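PDB 2RFR: uncharacterized protein from Novosphingobium aromaticivorans, which is of unknown function but adopts the cystatin-like fold of the NTF2 superfamily and carries a SnoaL-like domain, so it may enclose a small-molecule pocket. Local coordinates for residues E93-T98 with F125-A130. Residues are numbered along the deposited sequence; the frame is centred on the assembly and turned at random. Where two conformers were deposited one is given.
Sequences EGDTAT and FRRTPA
Backbone pairing sets the frame where strand 96-109 begins and strand 112-128 ends, the open end of a long antiparallel hairpin in the cystatin-like sheet. Ala97 and Phe125 form a hydrogen-bonded pair, Phe125 N giving to Ala97 O at 2.9 Å and Ala97 N to Phe125 O at 3.1 Å. Thr96 and Arg126 follow as a non-hydrogen-bonded pair, and beyond them Arg127 N donates to Asp95 O over 2.9 Å, extending the ladder into the type II' turn of Glu93 to Thr96. Apolar contact lies on the face of Ala97 and Phe125, whose CB atoms stand 4.2 Å apart; Ile21 of helix 5-33 and Trp132 touch both side chains.

The ionic part belongs to Arg127. Its CG lies anti to the backbone N (chi1 -170°), and a bend at chi3 (-54°) turns the guanidinium back to the turn, which it meets with its edge. NE donates to Asp95 OD1 at 2.8 Å in a nearly straight salt bridge, approaching from above the carboxylate, whose plane stands 81° to the guanidinium. NH2 reaches Gly94 O at 3.0 Å, while NH1 forms a salt bridge with Asp17 of helix 5-33. An alanine in place of Arg127 would lose all three side-chain links and would probably loosen the turn from both neighbouring strand and helix. Held at its edge by the Asp95 carboxylate and the Gly94 carbonyl, and bound to Asp17 through NH1, the guanidinium is probably fixed in rotation, and the two acids probably offset the repulsion from nearby Arg13, so one cation ties turn, strand end and helix together.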
ATOM      1  N   GLU A  93      -1.816  18.983  -9.222  1.00 12.15           N
ATOM      2  CA  GLU A  93      -2.000  20.393  -9.497  1.00 13.47           C
ATOM      3  C   GLU A  93      -1.950  20.589 -11.009  1.00 13.32           C
ATOM      4  O   GLU A  93      -0.903  20.751 -11.582  1.00 14.41           O
ATOM      5  CB  GLU A  93      -0.904  21.201  -8.818  1.00 17.04           C
ATOM      6  CG  GLU A  93      -0.949  21.124  -7.301  1.00 23.51           C
ATOM      7  N   GLY A  94      -3.105  20.562 -11.634  1.00 15.46           N
ATOM      8  CA  GLY A  94      -3.161  20.742 -13.068  1.00 13.83           C
ATOM      9  C   GLY A  94      -2.584  19.607 -13.845  1.00 12.68           C
ATOM     10  O   GLY A  94      -3.129  18.534 -13.863  1.00 13.37           O
ATOM     11  N   ASP A  95      -1.448  19.860 -14.484  1.00 11.41           N
ATOM     12  CA  ASP A  95      -0.739  18.889 -15.311  1.00 11.18           C
ATOM     13  C   ASP A  95       0.527  18.377 -14.616  1.00 10.41           C
ATOM     14  O   ASP A  95       1.326  17.729 -15.269  1.00 11.54           O
ATOM     15  CB  ASP A  95      -0.396  19.494 -16.671  1.00 11.33           C
ATOM     16  CG  ASP A  95      -1.615  19.860 -17.483  1.00 13.11           C
ATOM     17  OD1 ASP A  95      -2.642  19.156 -17.340  1.00 13.49           O
ATOM     18  OD2 ASP A  95      -1.536  20.839 -18.262  1.00 19.15           O
ATOM     19  N   THR A  96       0.698  18.704 -13.347  1.00 10.75           N
ATOM     20  CA  THR A  96       1.825  18.179 -12.540  1.00 10.62           C
ATOM     21  C   THR A  96       1.268  17.511 -11.293  1.00  9.62           C
ATOM     22  O   THR A  96       0.119  17.724 -10.922  1.00 10.31           O
ATOM     23  CB  THR A  96       2.829  19.263 -12.192  1.00 13.59           C
ATOM     24  OG1 THR A  96       2.233  20.223 -11.330  1.00 16.95           O
ATOM     25  CG2 THR A  96       3.498  19.901 -13.478  1.00 15.43           C
ATOM     26  N   ALA A  97       2.124  16.752 -10.628  1.00  9.09           N
ATOM     27  CA  ALA A  97       1.744  16.110  -9.393  1.00  8.74           C
ATOM     28  C   ALA A  97       3.010  15.782  -8.607  1.00  8.32           C
ATOM     29  O   ALA A  97       4.102  15.696  -9.146  1.00  9.05           O
ATOM     30  CB  ALA A  97       0.961  14.807  -9.649  1.00 10.20           C
ATOM     31  N   THR A  98       2.770  15.571  -7.317  0.61  9.04           N
ATOM     32  CA  THR A  98       3.815  15.156  -6.350  0.61  8.82           C
ATOM     33  C   THR A  98       3.309  13.998  -5.510  0.61  9.76           C
ATOM     34  O   THR A  98       2.136  14.019  -5.099  0.61 11.69           O
ATOM     35  CB  THR A  98       4.188  16.345  -5.423  0.61 10.18           C
ATOM     36  OG1 THR A  98       4.535  17.496  -6.227  0.61 14.41           O
ATOM     37  CG2 THR A  98       5.400  16.014  -4.510  0.61 11.72           C
ATOM     38  N   PHE A 125       5.666  14.261 -11.088  1.00  8.32           N
ATOM     39  CA  PHE A 125       5.072  13.701 -12.299  1.00  8.51           C
ATOM     40  C   PHE A 125       4.584  14.821 -13.187  1.00  8.93           C
ATOM     41  O   PHE A 125       4.277  15.921 -12.731  1.00  9.56           O
ATOM     42  CB  PHE A 125       3.882  12.797 -11.961  1.00  8.76           C
ATOM     43  CG  PHE A 125       4.172  11.696 -10.999  1.00  8.18           C
ATOM     44  CD1 PHE A 125       4.108  11.930  -9.675  1.00  8.49           C
ATOM     45  CD2 PHE A 125       4.575  10.456 -11.416  1.00  8.61           C
ATOM     46  CE1 PHE A 125       4.401  10.928  -8.762  1.00  8.83           C
ATOM     47  CE2 PHE A 125       4.892   9.425 -10.514  1.00  9.02           C
ATOM     48  CZ  PHE A 125       4.825   9.698  -9.172  1.00  9.31           C
ATOM     49  N   ARG A 126       4.398  14.481 -14.452  1.00  9.93           N
ATOM     50  CA  ARG A 126       3.678  15.382 -15.345  1.00 11.92           C
ATOM     51  C   ARG A 126       2.829  14.626 -16.318  1.00 10.90           C
ATOM     52  O   ARG A 126       3.081  13.502 -16.667  1.00 10.39           O
ATOM     53  CB  ARG A 126       4.598  16.359 -15.998  1.00 17.30           C
ATOM     54  CG  ARG A 126       5.413  15.855 -17.050  1.00 18.30           C
ATOM     55  CD  ARG A 126       5.973  17.097 -17.809  1.00 25.69           C
ATOM     56  NE  ARG A 126       6.843  16.616 -18.826  1.00 23.50           N
ATOM     57  CZ  ARG A 126       8.177  16.623 -18.810  1.00 23.72           C
ATOM     58  NH1 ARG A 126       8.883  17.174 -17.822  1.00 22.60           N
ATOM     59  NH2 ARG A 126       8.789  16.104 -19.859  1.00 27.37           N
ATOM     60  N   ARG A 127       1.786  15.308 -16.754  1.00  9.79           N
ATOM     61  CA  ARG A 127       0.869  14.750 -17.729  1.00 10.47           C
ATOM     62  C   ARG A 127       1.527  14.881 -19.072  1.00 12.60           C
ATOM     63  O   ARG A 127       1.807  15.972 -19.483  1.00 21.30           O
ATOM     64  CB  ARG A 127      -0.448  15.545 -17.705  1.00 12.20           C
ATOM     65  CG  ARG A 127      -1.562  14.887 -18.518  1.00 12.32           C
ATOM     66  CD  ARG A 127      -2.732  15.891 -18.726  1.00 13.11           C
ATOM     67  NE  ARG A 127      -3.223  16.450 -17.456  1.00 12.73           N
ATOM     68  CZ  ARG A 127      -4.026  15.776 -16.614  1.00 12.25           C
ATOM     69  NH1 ARG A 127      -4.520  14.553 -16.902  1.00 12.48           N
ATOM     70  NH2 ARG A 127      -4.410  16.344 -15.479  1.00 12.36           N
ATOM     71  N   THR A 128       1.664  13.827 -19.805  1.00 13.24           N
ATOM     72  CA  THR A 128       2.207  13.858 -21.159  1.00 14.94           C
ATOM     73  C   THR A 128       1.108  13.421 -22.081  1.00 15.65           C
ATOM     74  O   THR A 128       0.103  12.897 -21.642  1.00 17.30           O
ATOM     75  CB  THR A 128       3.398  12.879 -21.318  1.00 13.71           C
ATOM     76  OG1 THR A 128       2.940  11.523 -21.492  1.00 13.95           O
ATOM     77  CG2 THR A 128       4.400  12.994 -20.142  1.00 13.89           C
ATOM     78  N   PRO A 129       1.317  13.577 -23.396  1.00 17.97           N
ATOM     79  CA  PRO A 129       0.289  13.086 -24.321  1.00 19.98           C
ATOM     80  C   PRO A 129       0.002  11.598 -24.233  1.00 21.90           C
ATOM     81  O   PRO A 129      -1.101  11.178 -24.611  1.00 27.08           O
ATOM     82  CB  PRO A 129       0.844  13.490 -25.701  1.00 21.58           C
ATOM     83  CG  PRO A 129       1.693  14.670 -25.433  1.00 21.14           C
ATOM     84  CD  PRO A 129       2.351  14.370 -24.081  1.00 19.71           C
ATOM     85  N   ALA A 130       0.937  10.808 -23.710  1.00 19.07           N
ATOM     86  CA  ALA A 130       0.783   9.372 -23.578  1.00 19.77           C
ATOM     87  C   ALA A 130       0.388   8.975 -22.135  1.00 20.33           C
ATOM     88  O   ALA A 130       0.389   7.783 -21.810  1.00 20.55           O
ATOM     89  CB  ALA A 130       2.061   8.696 -23.912  1.00 23.11           C
TER